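Long-range contacts in purine nucleosidase, (IunH-1) (Sulfolobus solfataricus, PDB 3T8J), which belongs to the nucleoside hydrolase family, has a mixed alpha/beta fold and carries a bound sodium ion: residues H3-C8 against A30-E35; K77-G82 against L219-Y224; A171-F176 against F258-N263; A251-K256 against V292-K297. All blocks are in the same frame, centred on the assembly; numbering follows the deposited sequence. Where two conformers were deposited one is given.

Interaction 1: H3-C8 against A30-E35; sequences HFIIDC and AVTIVE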
# COMPACT_ATOMS: atom_id res chain seq x y z
N HIS A 3 -24.45 -30.97 12.56
CA HIS A 3 -23.86 -31.37 11.28
C HIS A 3 -22.73 -30.41 10.90
O HIS A 3 -22.93 -29.19 10.86
CB HIS A 3 -24.91 -31.36 10.20
CG HIS A 3 -26.14 -32.13 10.55
ND1 HIS A 3 -26.19 -33.51 10.47
CD2 HIS A 3 -27.34 -31.73 11.04
CE1 HIS A 3 -27.39 -33.92 10.86
NE2 HIS A 3 -28.10 -32.86 11.22
N PHE A 4 -21.55 -30.97 10.64
CA PHE A 4 -20.35 -30.19 10.35
C PHE A 4 -19.68 -30.56 9.03
O PHE A 4 -19.57 -31.75 8.66
CB PHE A 4 -19.27 -30.46 11.42
CG PHE A 4 -19.37 -29.59 12.65
CD1 PHE A 4 -20.40 -29.75 13.56
CD2 PHE A 4 -18.41 -28.62 12.93
CE1 PHE A 4 -20.48 -28.94 14.71
CE2 PHE A 4 -18.48 -27.83 14.07
CZ PHE A 4 -19.51 -28.00 14.96
N ILE A 5 -19.14 -29.55 8.36
CA ILE A 5 -18.04 -29.74 7.40
C ILE A 5 -16.76 -29.34 8.11
O ILE A 5 -16.71 -28.33 8.81
CB ILE A 5 -18.20 -28.83 6.17
CG1 ILE A 5 -19.40 -29.24 5.36
CG2 ILE A 5 -16.90 -28.81 5.32
CD1 ILE A 5 -19.69 -28.32 4.14
N ILE A 6 -15.69 -30.15 7.93
CA ILE A 6 -14.38 -29.77 8.43
C ILE A 6 -13.47 -29.50 7.23
O ILE A 6 -13.37 -30.33 6.33
CB ILE A 6 -13.78 -30.84 9.42
CG1 ILE A 6 -12.45 -30.37 10.01
CG2 ILE A 6 -13.66 -32.21 8.79
CD1 ILE A 6 -11.93 -31.31 11.13
N ASP A 7 -12.84 -28.33 7.22
CA ASP A 7 -11.98 -27.86 6.12
C ASP A 7 -10.53 -27.89 6.59
O ASP A 7 -10.17 -27.22 7.55
CB ASP A 7 -12.43 -26.45 5.70
CG ASP A 7 -11.74 -25.96 4.42
OD1 ASP A 7 -11.99 -26.47 3.30
OD2 ASP A 7 -10.89 -25.03 4.53
N CYS A 8 -9.74 -28.71 5.89
CA CYS A 8 -8.41 -29.16 6.33
C CYS A 8 -7.28 -28.91 5.31
O CYS A 8 -7.38 -29.32 4.14
CB CYS A 8 -8.44 -30.68 6.57
SG CYS A 8 -9.55 -31.20 7.86
N ALA A 30 -18.81 -33.96 5.53
CA ALA A 30 -17.77 -33.90 4.49
C ALA A 30 -16.50 -33.37 5.09
O ALA A 30 -16.51 -32.61 6.05
CB ALA A 30 -18.19 -33.00 3.32
N VAL A 31 -15.38 -33.77 4.49
CA VAL A 31 -14.08 -33.16 4.70
C VAL A 31 -13.68 -32.46 3.40
O VAL A 31 -13.80 -33.03 2.34
CB VAL A 31 -13.02 -34.21 5.05
CG1 VAL A 31 -11.63 -33.53 5.25
CG2 VAL A 31 -13.39 -35.03 6.26
N THR A 32 -13.30 -31.19 3.49
CA THR A 32 -12.89 -30.38 2.33
C THR A 32 -11.39 -30.08 2.50
O THR A 32 -10.93 -29.93 3.64
CB THR A 32 -13.76 -29.10 2.18
OG1 THR A 32 -13.76 -28.36 3.41
CG2 THR A 32 -15.21 -29.49 1.77
N ILE A 33 -10.63 -30.08 1.39
CA ILE A 33 -9.17 -29.90 1.45
C ILE A 33 -8.76 -28.60 0.80
O ILE A 33 -9.23 -28.28 -0.30
CB ILE A 33 -8.43 -31.07 0.74
CG1 ILE A 33 -8.95 -32.43 1.23
CG2 ILE A 33 -6.89 -30.97 0.98
CD1 ILE A 33 -8.67 -32.72 2.70
N VAL A 34 -7.84 -27.88 1.45
CA VAL A 34 -7.37 -26.58 0.98
C VAL A 34 -5.84 -26.51 1.07
O VAL A 34 -5.24 -27.18 1.92
CB VAL A 34 -8.05 -25.43 1.80
CG1 VAL A 34 -7.57 -25.42 3.25
CG2 VAL A 34 -7.84 -24.04 1.13
N GLU A 35 -5.23 -25.67 0.25
CA GLU A 35 -3.78 -25.42 0.34
C GLU A 35 -3.39 -24.93 1.74
O GLU A 35 -4.20 -24.23 2.41
CB GLU A 35 -3.32 -24.40 -0.74
CG GLU A 35 -3.50 -22.93 -0.39
CD GLU A 35 -4.93 -22.39 -0.52
OE1 GLU A 35 -5.76 -23.04 -1.19
OE2 GLU A 35 -5.18 -21.28 0.03
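D7 and T32 face each other across two neighbouring parallel strands, 3-8 and 30-33, and their side chains cross at about a right angle. D7 CB already lies 3.3 Å from T32 OG1. CG is anti to the backbone N (chi1 -171°). From there the carboxylate divides its contacts. OD1 accepts a hydrogen bond from T32 OG1 at 2.6 Å, through its anti lone pair. OD2 touches a methyl group instead, V34 CG1, at 3.6 Å. N126 ND2 also binds D7 OD1, so two donors grip this buried oxygen and would limit rotation of the carboxylate.

The backbones are joined in parallel register. I6 N donates to A30 O, and T32 N donates to I6 O at 3.0 Å. C8 N then donates to T32 O at 2.8 Å, and V34 N closes the series on C8 O. This last donor stands 44° out of the carbonyl plane, where segment 30-35 has left its strand.

On the face that carries I6, C8, V31 and I33 the side-chain contacts are apolar. I6 CG2 and V31 CG2 meet at 3.8 Å, the two side chains lying side by side. C8 SG reaches V31 CG1 at 4.1 Å. Helix 40-53 packs on V31 and I33 here, while helix 101-111 packs on I5, A30 and T32 on the face that carries D7.

The side chain of C8 is near the sodium ion, which D9, D14, I121 and S122 bind. S122 OG also bonds to D7 O. Strand 3-8, helix 12-23 and strand 27-33 form a beta-alpha-beta unit, and the metal site lies at the C-terminal end of its first strand.

Interaction 2: K77-G82 against L219-Y224; sequences KVHGKG and LHYRQY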
# COMPACT_ATOMS: atom_id res chain seq x y z
N LYS A 77 8.70 -27.96 7.23
CA LYS A 77 9.68 -27.86 8.33
C LYS A 77 8.97 -27.93 9.70
O LYS A 77 9.53 -28.41 10.69
CB LYS A 77 10.56 -26.61 8.20
CG LYS A 77 9.84 -25.26 8.43
CD LYS A 77 10.76 -24.08 8.22
CE LYS A 77 10.06 -22.74 8.37
NZ LYS A 77 11.06 -21.61 8.19
N VAL A 78 7.74 -27.39 9.76
CA VAL A 78 6.99 -27.33 10.99
C VAL A 78 6.31 -28.66 11.31
O VAL A 78 6.32 -29.11 12.45
CB VAL A 78 5.91 -26.19 10.90
CG1 VAL A 78 5.01 -26.18 12.15
CG2 VAL A 78 6.55 -24.80 10.69
N HIS A 79 5.70 -29.28 10.30
CA HIS A 79 4.81 -30.45 10.49
C HIS A 79 5.38 -31.78 9.99
O HIS A 79 4.74 -32.81 10.17
CB HIS A 79 3.46 -30.23 9.78
CG HIS A 79 2.74 -28.99 10.21
ND1 HIS A 79 2.00 -28.93 11.38
CD2 HIS A 79 2.67 -27.75 9.66
CE1 HIS A 79 1.50 -27.71 11.51
NE2 HIS A 79 1.90 -26.97 10.49
N GLY A 80 6.55 -31.76 9.37
CA GLY A 80 7.09 -32.93 8.66
C GLY A 80 6.61 -33.01 7.22
O GLY A 80 5.58 -32.43 6.87
N LYS A 81 7.33 -33.75 6.38
CA LYS A 81 6.94 -33.86 4.96
C LYS A 81 5.51 -34.37 4.79
O LYS A 81 4.81 -33.96 3.86
CB LYS A 81 7.90 -34.76 4.16
CG LYS A 81 7.62 -34.72 2.63
CD LYS A 81 8.68 -35.50 1.84
CE LYS A 81 8.42 -35.49 0.32
NZ LYS A 81 8.96 -34.26 -0.34
N GLY A 82 5.07 -35.26 5.68
CA GLY A 82 3.76 -35.86 5.56
C GLY A 82 2.72 -35.19 6.44
O GLY A 82 1.59 -35.66 6.53
N LEU A 219 5.39 -35.73 17.50
CA LEU A 219 6.79 -35.62 17.90
C LEU A 219 7.54 -34.53 17.14
O LEU A 219 8.25 -33.72 17.75
CB LEU A 219 7.52 -36.95 17.75
CG LEU A 219 8.95 -36.94 18.29
CD1 LEU A 219 9.01 -36.35 19.72
CD2 LEU A 219 9.51 -38.32 18.26
N HIS A 220 7.44 -34.53 15.81
CA HIS A 220 8.18 -33.54 14.99
C HIS A 220 7.71 -32.12 15.29
O HIS A 220 8.52 -31.23 15.49
CB HIS A 220 8.04 -33.86 13.47
CG HIS A 220 8.73 -32.88 12.57
ND1 HIS A 220 9.83 -33.20 11.80
CD2 HIS A 220 8.46 -31.57 12.30
CE1 HIS A 220 10.22 -32.14 11.12
NE2 HIS A 220 9.40 -31.14 11.40
N TYR A 221 6.39 -31.94 15.33
CA TYR A 221 5.77 -30.64 15.62
C TYR A 221 6.16 -30.11 16.99
O TYR A 221 6.44 -28.92 17.16
CB TYR A 221 4.26 -30.79 15.54
CG TYR A 221 3.41 -29.54 15.67
CD1 TYR A 221 3.60 -28.46 14.82
CD2 TYR A 221 2.33 -29.48 16.57
CE1 TYR A 221 2.76 -27.33 14.89
CE2 TYR A 221 1.50 -28.37 16.63
CZ TYR A 221 1.73 -27.31 15.79
OH TYR A 221 0.91 -26.19 15.84
N ARG A 222 6.19 -31.00 17.98
CA ARG A 222 6.61 -30.61 19.33
C ARG A 222 8.07 -30.13 19.38
O ARG A 222 8.39 -29.09 20.00
CB ARG A 222 6.38 -31.78 20.29
CG ARG A 222 6.71 -31.48 21.74
CD ARG A 222 6.44 -32.69 22.64
NE ARG A 222 6.65 -32.36 24.06
CZ ARG A 222 5.74 -31.76 24.84
NH1 ARG A 222 4.55 -31.41 24.38
NH2 ARG A 222 6.04 -31.49 26.11
N GLN A 223 8.98 -30.86 18.74
CA GLN A 223 10.37 -30.44 18.68
C GLN A 223 10.50 -29.05 18.04
O GLN A 223 11.23 -28.20 18.55
CB GLN A 223 11.24 -31.47 17.93
CG GLN A 223 12.75 -31.29 18.08
CD GLN A 223 13.38 -30.15 17.25
OE1 GLN A 223 12.88 -29.77 16.18
NE2 GLN A 223 14.49 -29.62 17.74
N TYR A 224 9.79 -28.83 16.93
CA TYR A 224 9.91 -27.57 16.22
C TYR A 224 9.31 -26.45 17.05
O TYR A 224 9.88 -25.36 17.18
CB TYR A 224 9.20 -27.64 14.86
CG TYR A 224 9.32 -26.38 14.07
CD1 TYR A 224 10.33 -26.20 13.15
CD2 TYR A 224 8.41 -25.34 14.25
CE1 TYR A 224 10.47 -25.04 12.43
CE2 TYR A 224 8.53 -24.17 13.54
CZ TYR A 224 9.55 -24.02 12.63
OH TYR A 224 9.67 -22.86 11.90
O HOH W 1 12.22 -22.06 10.93
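H220 and Y224 both carry CG anti to the backbone N (chi1 near 180°), and this starts both rings toward segment 77-82. They lie one turn apart on helix 209-227. The partner is the end of the short helix 76-79, so this is a helix packed against a helix C-terminus. G80 is the first residue to leave it, with positive phi.

H220 makes the direct hydrogen bond. NE2 donates to K77 O at 2.8 Å, nearly straight at 168°. The acceptor lies close to the imidazole plane, but NE2 stands well above the plane of the K77 carbonyl. G80 covers one face of the same ring, with CA 4.0 Å from the ring centroid.

Each methyl of V78 meets a different tyrosine. Its CG2 lies over the face of Y224, 3.5 Å from CE2. Its CG1 touches Y221 CE1 at 3.7 Å. The H79 ring runs beside Y221; the two rings are nearly parallel, 18° apart, but offset with little overlap. H79 ND1 is bound by E12. V78 O is buried without a polar partner in the model, and H220 CD2 approaches it at 3.3 Å.

D280 of the second subunit reaches K77, V78 and Y224. Its OD1 bonds to Y224 OH, its backbone O accepts from K77 NZ, and V78 packs on it. The contact therefore borders a subunit interface. K77 extends beyond CG, and its CE passes 3.6 Å from Y224 OH. One water joins the two tips: it accepts from K77 NZ and donates to Y224 OH at 2.8 Å.

Interaction 3: A171-F176 against F258-N263; sequences AAKIVF and FVVIDN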
# COMPACT_ATOMS: atom_id res chain seq x y z
N ALA A 171 -9.13 -14.34 0.62
CA ALA A 171 -10.20 -15.23 1.04
C ALA A 171 -10.70 -14.87 2.45
O ALA A 171 -11.92 -14.85 2.69
CB ALA A 171 -9.75 -16.74 0.98
N ALA A 172 -9.79 -14.58 3.37
CA ALA A 172 -10.17 -14.22 4.75
C ALA A 172 -10.99 -12.95 4.74
O ALA A 172 -11.98 -12.86 5.45
CB ALA A 172 -8.92 -14.06 5.65
N LYS A 173 -10.56 -11.97 3.97
CA LYS A 173 -11.28 -10.68 3.92
C LYS A 173 -12.70 -10.91 3.41
O LYS A 173 -13.68 -10.36 3.97
CB LYS A 173 -10.54 -9.66 3.05
CG LYS A 173 -11.10 -8.24 3.14
CD LYS A 173 -10.07 -7.21 2.58
CE LYS A 173 -10.26 -5.80 3.09
NZ LYS A 173 -9.80 -5.52 4.49
N ILE A 174 -12.85 -11.72 2.37
CA ILE A 174 -14.19 -12.06 1.84
C ILE A 174 -15.06 -12.71 2.92
O ILE A 174 -16.22 -12.33 3.12
CB ILE A 174 -14.06 -12.99 0.60
CG1 ILE A 174 -13.49 -12.19 -0.57
CG2 ILE A 174 -15.42 -13.61 0.22
CD1 ILE A 174 -12.93 -13.12 -1.70
N VAL A 175 -14.52 -13.65 3.67
CA VAL A 175 -15.28 -14.39 4.67
C VAL A 175 -15.71 -13.45 5.83
O VAL A 175 -16.86 -13.51 6.27
CB VAL A 175 -14.47 -15.60 5.17
CG1 VAL A 175 -15.02 -16.17 6.47
CG2 VAL A 175 -14.47 -16.66 4.05
N PHE A 176 -14.78 -12.60 6.28
CA PHE A 176 -15.05 -11.70 7.40
C PHE A 176 -15.99 -10.57 7.02
O PHE A 176 -16.55 -9.96 7.94
CB PHE A 176 -13.74 -11.22 8.06
CG PHE A 176 -13.20 -12.18 9.07
CD1 PHE A 176 -12.50 -13.31 8.66
CD2 PHE A 176 -13.34 -11.96 10.41
CE1 PHE A 176 -11.99 -14.21 9.57
CE2 PHE A 176 -12.86 -12.87 11.33
CZ PHE A 176 -12.15 -13.99 10.91
N PHE A 258 -14.67 -5.77 16.01
CA PHE A 258 -14.59 -5.54 14.58
C PHE A 258 -13.17 -5.88 14.09
O PHE A 258 -12.19 -5.24 14.53
CB PHE A 258 -14.96 -4.09 14.22
CG PHE A 258 -14.81 -3.77 12.75
CD1 PHE A 258 -15.60 -4.40 11.81
CD2 PHE A 258 -13.89 -2.82 12.32
CE1 PHE A 258 -15.45 -4.11 10.46
CE2 PHE A 258 -13.75 -2.53 10.99
CZ PHE A 258 -14.52 -3.18 10.06
N VAL A 259 -13.09 -6.90 13.24
CA VAL A 259 -11.79 -7.43 12.74
C VAL A 259 -11.61 -7.02 11.28
O VAL A 259 -12.49 -7.28 10.44
CB VAL A 259 -11.75 -8.94 12.82
CG1 VAL A 259 -10.38 -9.46 12.29
CG2 VAL A 259 -11.99 -9.44 14.26
N VAL A 260 -10.46 -6.38 10.97
CA VAL A 260 -10.08 -6.04 9.61
C VAL A 260 -8.92 -6.97 9.21
O VAL A 260 -8.04 -7.17 10.04
CB VAL A 260 -9.61 -4.61 9.50
CG1 VAL A 260 -9.13 -4.30 8.08
CG2 VAL A 260 -10.80 -3.65 9.83
N ILE A 261 -9.02 -7.54 8.01
CA ILE A 261 -7.94 -8.40 7.48
C ILE A 261 -7.05 -7.56 6.58
O ILE A 261 -7.52 -6.93 5.62
CB ILE A 261 -8.52 -9.55 6.67
CG1 ILE A 261 -9.58 -10.34 7.43
CG2 ILE A 261 -7.37 -10.46 6.15
CD1 ILE A 261 -9.07 -11.00 8.73
N ASP A 262 -5.75 -7.58 6.84
CA ASP A 262 -4.78 -6.94 5.94
C ASP A 262 -4.50 -7.89 4.75
O ASP A 262 -3.98 -9.00 4.95
CB ASP A 262 -3.48 -6.61 6.67
CG ASP A 262 -2.47 -5.90 5.78
OD1 ASP A 262 -2.18 -6.38 4.65
OD2 ASP A 262 -1.92 -4.85 6.21
N ASN A 263 -4.98 -7.51 3.56
CA ASN A 263 -4.79 -8.32 2.34
C ASN A 263 -3.84 -7.66 1.35
O ASN A 263 -3.93 -7.86 0.14
CB ASN A 263 -6.14 -8.67 1.68
CG ASN A 263 -6.81 -7.46 1.05
OD1 ASN A 263 -6.73 -6.33 1.59
ND2 ASN A 263 -7.52 -7.67 -0.07
O HOH W 2 -11.36 -6.77 6.35
O HOH W 3 -7.77 -4.23 4.67
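K173 and I261 supply both the polar and part of the apolar contact between helix 169-177 and the end of strand 251-261. The polar part centres on K173 NZ. It donates to I261 O at 2.9 Å, tilted 16° from the carbonyl plane. The lysine chain bends at its last torsion (chi4 76°), which turns NZ to I261 O. Two waters add bridges. One accepts from both K173 NZ and I261 N. The other also accepts from K173 NZ and donates to I261 O, though its 2.4 Å distance from K173 NZ is doubtfully short.

The aliphatic part of K173 makes van der Waals contacts. Its CD lies 3.6 Å from N263 OD1, with the two side chains crossing at about a right angle. N263 ND2 is bonded to D170 OD1.

The apolar contacts gather round I261. Its CG2 meets A172 CB at 4.0 Å. Its CD1 sits over one face of the F176 ring, toward the rim, 4.1 Å from CD1 of F176. The same ring reaches V259 CB at 4.2 Å through CD2.

Helix 169-177 runs roughly antiparallel to strand 258-261, at 153°, with the axes 8.2 Å apart. F176 and V259 also touch strand 289-295, and strand 272-275 touches V259 and I261. Helix 125-133 packs against A171, I174 and V175. L69 of the third subunit packs on K173 and N263.

Interaction 4: A251-K256 against V292-K297; sequences ATRREK and VYEINK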
# COMPACT_ATOMS: atom_id res chain seq x y z
N ALA A 251 -14.39 -22.19 26.35
CA ALA A 251 -14.02 -20.77 26.26
C ALA A 251 -14.49 -20.03 27.52
O ALA A 251 -15.67 -20.11 27.92
CB ALA A 251 -14.61 -20.11 25.00
N THR A 252 -13.57 -19.34 28.18
CA THR A 252 -13.88 -18.65 29.44
C THR A 252 -13.92 -17.12 29.35
O THR A 252 -14.38 -16.45 30.29
CB THR A 252 -12.90 -19.09 30.54
OG1 THR A 252 -11.57 -18.92 30.07
CG2 THR A 252 -13.10 -20.56 30.89
N ARG A 253 -13.45 -16.55 28.24
CA ARG A 253 -13.63 -15.13 27.95
C ARG A 253 -13.82 -14.93 26.44
O ARG A 253 -13.05 -15.45 25.65
CB ARG A 253 -12.42 -14.33 28.42
CG ARG A 253 -12.64 -12.84 28.43
CD ARG A 253 -11.37 -12.08 28.86
NE ARG A 253 -11.31 -10.91 28.03
CZ ARG A 253 -10.24 -10.36 27.48
NH1 ARG A 253 -8.99 -10.83 27.65
NH2 ARG A 253 -10.43 -9.28 26.74
N ARG A 254 -14.87 -14.20 26.06
CA ARG A 254 -15.15 -13.87 24.66
C ARG A 254 -15.50 -12.38 24.53
O ARG A 254 -16.09 -11.82 25.46
CB ARG A 254 -16.34 -14.70 24.13
CG ARG A 254 -16.19 -16.21 24.28
CD ARG A 254 -17.16 -16.93 23.36
NE ARG A 254 -17.47 -18.29 23.77
CZ ARG A 254 -18.21 -19.15 23.06
NH1 ARG A 254 -18.72 -18.80 21.88
NH2 ARG A 254 -18.45 -20.36 23.55
N GLU A 255 -15.17 -11.77 23.41
CA GLU A 255 -15.54 -10.38 23.11
C GLU A 255 -16.01 -10.27 21.67
O GLU A 255 -15.36 -10.80 20.78
CB GLU A 255 -14.34 -9.44 23.24
CG GLU A 255 -13.54 -9.56 24.55
CD GLU A 255 -14.26 -9.03 25.77
OE1 GLU A 255 -15.32 -8.35 25.65
OE2 GLU A 255 -13.76 -9.30 26.89
N LYS A 256 -17.09 -9.56 21.41
CA LYS A 256 -17.49 -9.29 20.04
C LYS A 256 -16.81 -8.00 19.59
O LYS A 256 -17.01 -6.94 20.19
CB LYS A 256 -19.01 -9.17 19.94
CG LYS A 256 -19.72 -10.50 20.14
CD LYS A 256 -21.22 -10.40 19.84
CE LYS A 256 -21.89 -11.76 19.90
NZ LYS A 256 -23.37 -11.68 19.66
N VAL A 292 -12.37 -15.48 21.01
CA VAL A 292 -12.06 -16.17 22.26
C VAL A 292 -10.71 -15.69 22.78
O VAL A 292 -9.70 -15.78 22.06
CB VAL A 292 -12.05 -17.70 22.06
CG1 VAL A 292 -11.56 -18.42 23.33
CG2 VAL A 292 -13.45 -18.18 21.62
N TYR A 293 -10.68 -15.18 24.01
CA TYR A 293 -9.46 -14.63 24.60
C TYR A 293 -8.87 -15.52 25.71
O TYR A 293 -7.69 -15.36 26.03
CB TYR A 293 -9.71 -13.21 25.13
CG TYR A 293 -9.68 -12.14 24.05
CD1 TYR A 293 -10.83 -11.71 23.38
CD2 TYR A 293 -8.48 -11.55 23.67
CE1 TYR A 293 -10.76 -10.72 22.39
CE2 TYR A 293 -8.41 -10.57 22.68
CZ TYR A 293 -9.56 -10.17 22.03
OH TYR A 293 -9.45 -9.19 21.03
N GLU A 294 -9.66 -16.42 26.28
CA GLU A 294 -9.20 -17.34 27.33
C GLU A 294 -9.97 -18.68 27.27
O GLU A 294 -11.13 -18.71 26.81
CB GLU A 294 -9.40 -16.72 28.74
CG GLU A 294 -8.69 -15.37 28.99
CD GLU A 294 -8.99 -14.79 30.38
OE1 GLU A 294 -9.23 -15.56 31.34
OE2 GLU A 294 -8.97 -13.55 30.50
N ILE A 295 -9.32 -19.75 27.71
CA ILE A 295 -9.94 -21.08 27.83
C ILE A 295 -9.66 -21.68 29.22
O ILE A 295 -8.80 -21.20 29.96
CB ILE A 295 -9.49 -22.09 26.72
CG1 ILE A 295 -8.10 -22.66 26.99
CG2 ILE A 295 -9.54 -21.45 25.32
CD1 ILE A 295 -7.79 -23.88 26.19
N ASN A 296 -10.43 -22.71 29.54
CA ASN A 296 -10.19 -23.57 30.70
C ASN A 296 -9.31 -24.74 30.25
O ASN A 296 -9.79 -25.66 29.58
CB ASN A 296 -11.53 -24.07 31.26
CG ASN A 296 -11.38 -24.86 32.55
OD1 ASN A 296 -10.47 -25.67 32.70
ND2 ASN A 296 -12.28 -24.63 33.50
N LYS A 297 -8.02 -24.69 30.59
CA LYS A 297 -7.07 -25.71 30.14
C LYS A 297 -7.44 -27.10 30.63
O LYS A 297 -7.32 -28.08 29.87
CB LYS A 297 -5.63 -25.41 30.58
CG LYS A 297 -4.63 -26.21 29.73
CD LYS A 297 -3.24 -26.32 30.27
CE LYS A 297 -2.49 -27.30 29.36
NZ LYS A 297 -1.12 -27.56 29.79
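E294 O receives T252 N at 2.9 Å and, more weakly, R253 N. The two successive amides thus share one carbonyl. This marks a beta bulge, where the register between the antiparallel strands 251-256 and 292-295 shifts by one. A second shift follows between R253 and R254. Between them R253 and E294 form a hydrogen-bonded pair, with Y293 N donating to R253 O at 2.9 Å.

R253 dominates the side-chain contacts. Its guanidinium stacks on the Y293 ring, the two planes 17° apart and the centres separated by 4.5 Å. NH1 comes closest to Y293 CB, at 3.5 Å, so the group sits toward the base of the tyrosine. Along its edge NE donates to E255 OE2 at 3.1 Å, almost in the guanidinium plane. This salt bridge would help fix the rotation of the group. E294 OE2 joins the network through a long 3.9 Å salt bridge to R253 NH1. The E255 side chain crosses Y293 at about a right angle, with CG 3.7 Å from CD1 of the ring.

On the other face A251 CB meets V292 CG1 at 3.9 Å. R254 shares this face, and its NH1 forms a salt bridge with E290. Helix 237-246 packs on A251, V292 and I295. Strand 182-185 borders strand 289-295 on the side away from strand 251-261. N296 caps the following helix, 297-308, with OD1 bonded to S299 N.

Overall arrangement
Interactions 1, 3 and 4 all reach the same mixed sheet. Interaction 1 joins two of its parallel strands. Interactions 3 and 4 share strand 251-261, use successive parts of it, and have centres 21 Å apart. Interactions 1 and 4 lie on opposite sides of the chain's centre, with centres 24 Å apart. Interaction 2 packs helices 22 Å from interaction 1, centre to centre. These two lie nearest the sodium ion: the side chain of C8 is about 5 Å from it and that of H79 about 8 Å. In interaction 3 the side chain of A172 is about 14 Å from the sodium ion. Interactions 2 and 3 both touch the second subunit, though their centres are 29 Å apart.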